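Local atomic coordinates of chitinase A (Pteris ryukyuensis, PDB entry 4RL3), a protein that probably hydrolyses the glycosidic bonds of chitin, the chain here being its catalytic domain, a family 18 glycoside hydrolase. Residues A[21-26]-A[267-271]; A[103-108]-A[141-145]; A[117-122]-A[151-157]. Residue numbers count along the deposited sequence, not the author numbering.

Interaction 1: A[21-26]-A[267-271]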
loop_
_atom_site.group_PDB
_atom_site.type_symbol
_atom_site.label_atom_id
_atom_site.label_comp_id
_atom_site.label_asym_id
_atom_site.label_seq_id
_atom_site.Cartn_x
_atom_site.Cartn_y
_atom_site.Cartn_z
ATOM N N PRO A 21 -15.914 6.719 0.898
ATOM C CA PRO A 21 -16.048 8.173 0.990
ATOM C C PRO A 21 -14.805 8.858 0.426
ATOM O O PRO A 21 -13.687 8.472 0.768
ATOM C CB PRO A 21 -16.193 8.427 2.504
ATOM C CG PRO A 21 -16.566 7.123 3.094
ATOM C CD PRO A 21 -15.963 6.069 2.222
ATOM N N ILE A 22 -15.014 9.834 -0.463
ATOM C CA ILE A 22 -13.926 10.600 -1.084
ATOM C C ILE A 22 -14.111 12.089 -0.759
ATOM O O ILE A 22 -15.073 12.721 -1.198
ATOM C CB ILE A 22 -13.901 10.406 -2.619
ATOM C CG1 ILE A 22 -13.647 8.935 -2.983
ATOM C CG2 ILE A 22 -12.860 11.313 -3.262
ATOM C CD1 ILE A 22 -14.064 8.556 -4.386
ATOM N N ASN A 23 -13.184 12.637 0.023
ATOM C CA ASN A 23 -13.166 14.059 0.346
ATOM C C ASN A 23 -12.371 14.780 -0.735
ATOM O O ASN A 23 -11.259 14.387 -1.042
ATOM C CB ASN A 23 -12.508 14.246 1.715
ATOM C CG ASN A 23 -12.588 15.675 2.221
ATOM O OD1 ASN A 23 -12.158 16.610 1.549
ATOM N ND2 ASN A 23 -13.133 15.845 3.419
ATOM N N SER A 24 -12.932 15.851 -1.303
ATOM C CA SER A 24 -12.273 16.553 -2.411
ATOM C C SER A 24 -10.976 17.283 -2.030
ATOM O O SER A 24 -10.189 17.681 -2.912
ATOM C CB SER A 24 -13.240 17.555 -3.052
ATOM O OG SER A 24 -13.519 18.644 -2.190
ATOM N N GLY A 25 -10.757 17.458 -0.731
ATOM C CA GLY A 25 -9.646 18.238 -0.220
ATOM C C GLY A 25 -8.373 17.484 0.106
ATOM O O GLY A 25 -7.390 18.097 0.538
ATOM N N VAL A 26 -8.388 16.162 -0.060
ATOM C CA VAL A 26 -7.180 15.358 0.151
ATOM C C VAL A 26 -6.638 14.886 -1.184
ATOM O O VAL A 26 -7.371 14.833 -2.182
ATOM C CB VAL A 26 -7.422 14.108 1.050
ATOM C CG1 VAL A 26 -7.957 14.503 2.416
ATOM C CG2 VAL A 26 -8.345 13.086 0.381
ATOM N N GLN A 267 -10.078 11.557 6.574
ATOM C CA GLN A 267 -9.953 12.600 5.568
ATOM C C GLN A 267 -10.346 13.962 6.121
ATOM O O GLN A 267 -9.730 14.975 5.781
ATOM C CB GLN A 267 -10.774 12.255 4.325
ATOM C CG GLN A 267 -10.246 11.026 3.609
ATOM C CD GLN A 267 -11.154 10.574 2.503
ATOM O OE1 GLN A 267 -11.139 11.153 1.419
ATOM N NE2 GLN A 267 -11.942 9.530 2.760
ATOM N N THR A 268 -11.373 13.988 6.968
ATOM C CA THR A 268 -11.774 15.225 7.622
ATOM C C THR A 268 -10.637 15.740 8.504
ATOM O O THR A 268 -10.335 16.942 8.486
ATOM C CB THR A 268 -13.087 15.019 8.392
ATOM O OG1 THR A 268 -14.137 14.902 7.431
ATOM C CG2 THR A 268 -13.408 16.180 9.341
ATOM N N LEU A 269 -9.973 14.836 9.216
ATOM C CA LEU A 269 -8.841 15.240 10.066
ATOM C C LEU A 269 -7.739 15.876 9.220
ATOM O O LEU A 269 -7.166 16.898 9.599
ATOM C CB LEU A 269 -8.302 14.043 10.852
ATOM C CG LEU A 269 -7.111 14.264 11.795
ATOM C CD1 LEU A 269 -7.082 13.135 12.798
ATOM C CD2 LEU A 269 -5.771 14.349 11.078
ATOM N N LEU A 270 -7.441 15.269 8.076
ATOM C CA LEU A 270 -6.359 15.759 7.226
ATOM C C LEU A 270 -6.658 17.121 6.605
ATOM O O LEU A 270 -5.732 17.879 6.327
ATOM C CB LEU A 270 -6.020 14.740 6.136
ATOM C CG LEU A 270 -5.372 13.455 6.656
ATOM C CD1 LEU A 270 -5.360 12.416 5.550
ATOM C CD2 LEU A 270 -3.972 13.695 7.201
ATOM N N THR A 271 -7.935 17.437 6.403
ATOM C CA THR A 271 -8.325 18.675 5.728
ATOM C C THR A 271 -8.756 19.802 6.664
ATOM O O THR A 271 -8.960 20.925 6.205
ATOM C CB THR A 271 -9.445 18.414 4.693
ATOM O OG1 THR A 271 -10.573 17.789 5.320
ATOM C CG2 THR A 271 -8.936 17.519 3.596
HETATM O O HOH W 1 -14.187 13.635 4.767
#

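Interaction 2: A[103-108]-A[141-145]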
loop_
_atom_site.group_PDB
_atom_site.type_symbol
_atom_site.label_atom_id
_atom_site.label_comp_id
_atom_site.label_asym_id
_atom_site.label_seq_id
_atom_site.Cartn_x
_atom_site.Cartn_y
_atom_site.Cartn_z
ATOM N N ALA A 103 9.070 -7.922 -14.422
ATOM C CA ALA A 103 8.281 -7.085 -13.519
ATOM C C ALA A 103 8.012 -5.716 -14.138
ATOM O O ALA A 103 6.878 -5.231 -14.130
ATOM C CB ALA A 103 9.005 -6.934 -12.194
ATOM N N VAL A 104 9.051 -5.083 -14.674
ATOM C CA VAL A 104 8.887 -3.762 -15.287
ATOM C C VAL A 104 7.899 -3.860 -16.458
ATOM O O VAL A 104 6.986 -3.032 -16.571
ATOM C CB VAL A 104 10.226 -3.170 -15.772
ATOM C CG1 VAL A 104 10.002 -1.886 -16.572
ATOM C CG2 VAL A 104 11.132 -2.904 -14.567
ATOM N N SER A 105 8.077 -4.866 -17.315
ATOM C CA SER A 105 7.238 -5.009 -18.504
ATOM C C SER A 105 5.798 -5.387 -18.155
ATOM O O SER A 105 4.872 -4.750 -18.624
ATOM C CB SER A 105 7.833 -6.014 -19.489
ATOM O OG SER A 105 7.956 -7.309 -18.929
ATOM N N SER A 106 5.614 -6.419 -17.340
ATOM C CA SER A 106 4.259 -6.840 -16.973
ATOM C C SER A 106 3.496 -5.784 -16.179
ATOM O O SER A 106 2.301 -5.594 -16.408
ATOM C CB SER A 106 4.229 -8.186 -16.264
ATOM O OG SER A 106 4.806 -8.140 -14.973
ATOM N N LEU A 107 4.169 -5.071 -15.271
ATOM C CA LEU A 107 3.478 -4.008 -14.531
ATOM C C LEU A 107 3.231 -2.783 -15.404
ATOM O O LEU A 107 2.214 -2.118 -15.253
ATOM C CB LEU A 107 4.222 -3.651 -13.244
ATOM C CG LEU A 107 4.122 -4.745 -12.179
ATOM C CD1 LEU A 107 5.091 -4.476 -11.042
ATOM C CD2 LEU A 107 2.704 -4.878 -11.643
ATOM N N THR A 108 4.115 -2.505 -16.364
ATOM C CA THR A 108 3.851 -1.412 -17.289
ATOM C C THR A 108 2.587 -1.724 -18.082
ATOM O O THR A 108 1.707 -0.874 -18.229
ATOM C CB THR A 108 5.042 -1.143 -18.223
ATOM O OG1 THR A 108 6.144 -0.659 -17.439
ATOM C CG2 THR A 108 4.688 -0.085 -19.275
ATOM N N LEU A 141 13.104 -2.136 -10.207
ATOM C CA LEU A 141 11.728 -2.047 -10.698
ATOM C C LEU A 141 11.193 -0.621 -10.533
ATOM O O LEU A 141 10.689 -0.025 -11.482
ATOM C CB LEU A 141 10.843 -3.038 -9.945
ATOM C CG LEU A 141 9.334 -2.920 -10.150
ATOM C CD1 LEU A 141 8.966 -3.130 -11.615
ATOM C CD2 LEU A 141 8.606 -3.905 -9.261
ATOM N N ILE A 142 11.324 -0.075 -9.327
ATOM C CA ILE A 142 10.802 1.269 -9.065
ATOM C C ILE A 142 11.550 2.323 -9.884
ATOM O O ILE A 142 10.950 3.226 -10.470
ATOM C CB ILE A 142 10.863 1.620 -7.562
ATOM C CG1 ILE A 142 9.920 0.725 -6.772
ATOM C CG2 ILE A 142 10.510 3.079 -7.344
ATOM C CD1 ILE A 142 10.123 0.797 -5.269
ATOM N N THR A 143 12.872 2.190 -9.924
ATOM C CA THR A 143 13.721 3.149 -10.614
ATOM C C THR A 143 13.385 3.177 -12.104
ATOM O O THR A 143 13.239 4.255 -12.697
ATOM C CB THR A 143 15.210 2.811 -10.398
ATOM O OG1 THR A 143 15.528 2.951 -9.008
ATOM C CG2 THR A 143 16.113 3.712 -11.226
ATOM N N GLN A 144 13.215 2.005 -12.702
ATOM C CA GLN A 144 12.851 1.937 -14.115
ATOM C C GLN A 144 11.446 2.472 -14.392
ATOM O O GLN A 144 11.242 3.178 -15.380
ATOM C CB GLN A 144 12.950 0.516 -14.643
ATOM C CG GLN A 144 14.361 0.015 -14.845
ATOM C CD GLN A 144 14.418 -1.236 -15.712
ATOM O OE1 GLN A 144 13.683 -1.374 -16.697
ATOM N NE2 GLN A 144 15.330 -2.119 -15.385
ATOM N N LEU A 145 10.462 2.133 -13.555
ATOM C CA LEU A 145 9.114 2.641 -13.793
ATOM C C LEU A 145 9.069 4.161 -13.687
ATOM O O LEU A 145 8.317 4.795 -14.428
ATOM C CB LEU A 145 8.097 2.010 -12.848
ATOM C CG LEU A 145 7.792 0.525 -13.084
ATOM C CD1 LEU A 145 6.913 0.021 -11.957
ATOM C CD2 LEU A 145 7.122 0.250 -14.423
#

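Interaction 3: A[117-122]-A[151-157]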
loop_
_atom_site.group_PDB
_atom_site.type_symbol
_atom_site.label_atom_id
_atom_site.label_comp_id
_atom_site.label_asym_id
_atom_site.label_seq_id
_atom_site.Cartn_x
_atom_site.Cartn_y
_atom_site.Cartn_z
ATOM N N ASP A 117 -1.483 4.734 -11.583
ATOM C CA ASP A 117 -0.595 5.847 -11.281
ATOM C C ASP A 117 0.660 5.453 -10.524
ATOM O O ASP A 117 1.538 6.291 -10.308
ATOM C CB ASP A 117 -1.365 6.865 -10.442
ATOM C CG ASP A 117 -2.506 7.498 -11.209
ATOM O OD1 ASP A 117 -2.196 8.324 -12.092
ATOM O OD2 ASP A 117 -3.681 7.149 -10.964
ATOM N N GLY A 118 0.754 4.194 -10.096
ATOM C CA GLY A 118 1.856 3.798 -9.250
ATOM C C GLY A 118 1.764 2.408 -8.685
ATOM O O GLY A 118 0.791 1.682 -8.921
ATOM N N ILE A 119 2.812 2.034 -7.955
ATOM C CA ILE A 119 2.900 0.717 -7.336
ATOM C C ILE A 119 3.298 0.836 -5.871
ATOM O O ILE A 119 3.970 1.782 -5.469
ATOM C CB ILE A 119 3.890 -0.225 -8.066
ATOM C CG1 ILE A 119 5.338 0.287 -8.013
ATOM C CG2 ILE A 119 3.445 -0.412 -9.513
ATOM C CD1 ILE A 119 6.372 -0.744 -8.412
ATOM N N ASP A 120 2.859 -0.146 -5.098
ATOM C CA ASP A 120 3.135 -0.270 -3.677
ATOM C C ASP A 120 3.754 -1.649 -3.469
ATOM O O ASP A 120 3.242 -2.643 -3.988
ATOM C CB ASP A 120 1.818 -0.156 -2.895
ATOM C CG ASP A 120 1.983 -0.419 -1.419
ATOM O OD1 ASP A 120 2.670 0.383 -0.755
ATOM O OD2 ASP A 120 1.416 -1.405 -0.915
ATOM N N ILE A 121 4.843 -1.703 -2.707
ATOM C CA ILE A 121 5.560 -2.954 -2.461
ATOM C C ILE A 121 5.120 -3.558 -1.126
ATOM O O ILE A 121 5.375 -2.987 -0.065
ATOM C CB ILE A 121 7.088 -2.728 -2.445
ATOM C CG1 ILE A 121 7.547 -1.845 -3.614
ATOM C CG2 ILE A 121 7.813 -4.079 -2.450
ATOM C CD1 ILE A 121 7.219 -2.336 -5.014
ATOM N N ASP A 122 4.488 -4.730 -1.184
ATOM C CA ASP A 122 3.884 -5.341 0.008
ATOM C C ASP A 122 4.209 -6.830 0.092
ATOM O O ASP A 122 3.366 -7.632 0.489
ATOM C CB ASP A 122 2.369 -5.110 0.016
ATOM C CG ASP A 122 1.708 -5.478 1.339
ATOM O OD1 ASP A 122 2.366 -5.343 2.404
ATOM O OD2 ASP A 122 0.508 -5.882 1.302
ATOM N N ILE A 151 4.969 5.618 -13.840
ATOM C CA ILE A 151 4.309 5.878 -12.551
ATOM C C ILE A 151 4.730 7.223 -12.000
ATOM O O ILE A 151 5.839 7.687 -12.269
ATOM C CB ILE A 151 4.639 4.801 -11.489
ATOM C CG1 ILE A 151 6.138 4.778 -11.118
ATOM C CG2 ILE A 151 4.148 3.429 -11.951
ATOM C CD1 ILE A 151 6.488 3.788 -10.022
ATOM N N SER A 152 3.831 7.837 -11.231
ATOM C CA SER A 152 4.130 9.052 -10.480
ATOM C C SER A 152 4.363 8.780 -8.997
ATOM O O SER A 152 4.956 9.606 -8.322
ATOM C CB SER A 152 3.005 10.081 -10.632
ATOM O OG SER A 152 1.777 9.641 -10.088
ATOM N N VAL A 153 3.907 7.637 -8.479
ATOM C CA VAL A 153 4.010 7.357 -7.026
ATOM C C VAL A 153 4.465 5.930 -6.783
ATOM O O VAL A 153 3.859 5.000 -7.297
ATOM C CB VAL A 153 2.666 7.583 -6.294
ATOM C CG1 VAL A 153 2.825 7.417 -4.775
ATOM C CG2 VAL A 153 2.086 8.955 -6.631
ATOM N N ALA A 154 5.534 5.771 -6.005
ATOM C CA ALA A 154 5.969 4.462 -5.521
ATOM C C ALA A 154 5.951 4.488 -4.001
ATOM O O ALA A 154 6.336 5.495 -3.379
ATOM C CB ALA A 154 7.357 4.104 -6.042
ATOM N N SER A 155 5.493 3.384 -3.416
ATOM C CA SER A 155 5.451 3.230 -1.970
ATOM C C SER A 155 5.863 1.839 -1.544
ATOM O O SER A 155 5.908 0.906 -2.350
ATOM C CB SER A 155 4.056 3.534 -1.413
ATOM O OG SER A 155 3.047 2.705 -1.988
ATOM N N ILE A 156 6.193 1.737 -0.261
ATOM C CA ILE A 156 6.505 0.465 0.376
ATOM C C ILE A 156 5.573 0.319 1.564
ATOM O O ILE A 156 5.141 1.321 2.127
ATOM C CB ILE A 156 7.990 0.368 0.805
ATOM C CG1 ILE A 156 8.406 1.542 1.687
ATOM C CG2 ILE A 156 8.879 0.309 -0.430
ATOM C CD1 ILE A 156 9.732 1.325 2.377
ATOM N N ALA A 157 5.280 -0.925 1.947
ATOM C CA ALA A 157 4.329 -1.200 3.036
ATOM C C ALA A 157 4.947 -2.070 4.150
ATOM O O ALA A 157 4.545 -3.213 4.349
ATOM C CB ALA A 157 3.069 -1.849 2.465
HETATM O O HOH W 2 0.297 9.287 -12.324
HETATM O O HOH W 3 2.177 3.855 -4.580
#

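Interaction 1: A[21-26]-A[267-271]
At the N-terminal end of the strands of a TIM barrel, the loop leading into strand 27-36 meets the last turn of the C-terminal helix 261-271. The Gln-267 side-chain amide lies along the loop backbone: NE2 donates to Pro-21 O at 2.9 Å, nearly straight at 178°, and OE1 accepts from Asn-23 N at 2.9 Å. One side chain thus satisfies a carbonyl and an amide of an irregular loop. NE2 also bonds to Glu-263 O, one turn back. Thr-268 points its CB away and stays linked through a water, which accepts from Asn-23 ND2 (2.8 Å) and donates to Thr-268 OG1 (3.0 Å); that hydroxyl also bonds to Gln-264. Leu-270 faces the loop, its CB 4.2 Å from Val-26 CG1, and both side chains touch Phe-4 of strand 3-8. Last comes Thr-271, whose hydroxyl turns back to its own helix, OG1 donating to Gln-267 O at 3.0 Å. Thr-271 CG2 lies 3.4 Å from Val-26 CG1 and 3.5 Å from Gly-25 O. Gly-25 sits in a type I turn from Asn-23 to Val-26, and an Asx turn sets its amide: Gly-25 N donates to Asn-23 OD1 at 2.8 Å.

Interaction 2: A[103-108]-A[141-145]
Leu-141 adopts the tp rotamer, and although its CB points sideways, its end comes nearer the other helix: CD1 lies 3.8 Å from Ala-103 CB and 3.7 Å from Val-104 CG2, while CD2 is 4.0 Å from Leu-107 CD1. Leu-145, one turn on, is mt and likewise brings its end nearer, setting CD2 4.2 Å from Val-104 CG1. Val-104, in the t rotamer, is therefore touched by both leucines, and its CG2 also meets Gln-144 OE1 at 3.7 Å. The two helices are successive members of the outer ring of a TIM barrel, with strand 118-123 between them in sequence; their short axes pass 9.9 Å apart and cross at -54°. Every contact is van der Waals, with no hydrogen bond between the segments. Leu-107, mt, reaches Leu-79 of strand 73-81, a residue Leu-141 also touches. Thr-108 takes the m rotamer, so OG1 donates to Val-104 O (2.7 Å) within its own helix and lies 3.3 Å from Leu-145 CD2.

Interaction 3: A[117-122]-A[151-157]
Ile-121 lies against Ile-156, its CB 4.1 Å from Ile-156 CG2, on the side of the sheet that faces the helices; Ile-119 and Ala-154 point the same way, and Ile-119 CG1 meets Ile-151 CD1 at 4.2 Å. The two strands are neighbours in the TIM barrel, joined through helix 131-147 as a beta-alpha-beta unit, and run parallel with axes 4.4 Å apart and 9° between them. Their hydrogen bonds alternate as parallel pairing requires: Ile-119 N to Val-153 O (3.2 Å), Ser-155 N to Ile-119 O (3.0 Å), Ile-121 N to Ser-155 O (2.8 Å) and Ala-157 N to Ile-121 O (2.9 Å). Where the strands begin, Asp-117 O accepts from both Ser-152 N (2.9 Å) and Val-153 N (3.3 Å). Gly-118 comes so close that its CA is 3.0 Å from Val-153 O, where a CB would clash.

Asp-117, Asp-120 and Asp-122 are the aspartates of the DxxDxDxE signature of family 18. Asp-117 is salt-bridged to Lys-67. Inside the barrel, Asp-120 OD1 accepts from Ser-155 OG at 2.7 Å, its OD2 bonds to Tyr-7 and Ser-78, and the serine hydroxyl also bonds to Arg-5. A water donates to Ile-119 O (2.9 Å) and Ser-155 OG (3.0 Å). The Asp-122 side chain, its OD1 3.6 Å from Ala-157 CB, is about 3 Å from a bound acetate, probably from the crystallisation liquor, consistent with a ligand-accessible pocket. The helix-facing side is thus apolar, whereas the barrel interior holds the Asp-120 carboxylate, bonded by Ser-155, Tyr-7 and Ser-78 hydroxyls, beside the probable active site.

From the N terminus, the chain enters interaction 1 at 21-26, in the loop just before strand 27-36, and returns only at 267-271, so that contact closes a loop of almost the whole domain and ties the connection between the first two barrel strands to the C-terminal helix. Interactions 2 and 3 are nested inside that loop and cross each other: helix segment 103-108, strand segment 117-122, helix segment 141-145 and strand segment 151-157 follow in turn. Interaction 2 ties two helices of the outer ring and interaction 3 two strands beneath them. They touch, Ile-142 CG2 lying 3.6 Å from Ala-154 CB, whereas the centre of interaction 1 is about 31 Å and about 21 Å from theirs, respectively.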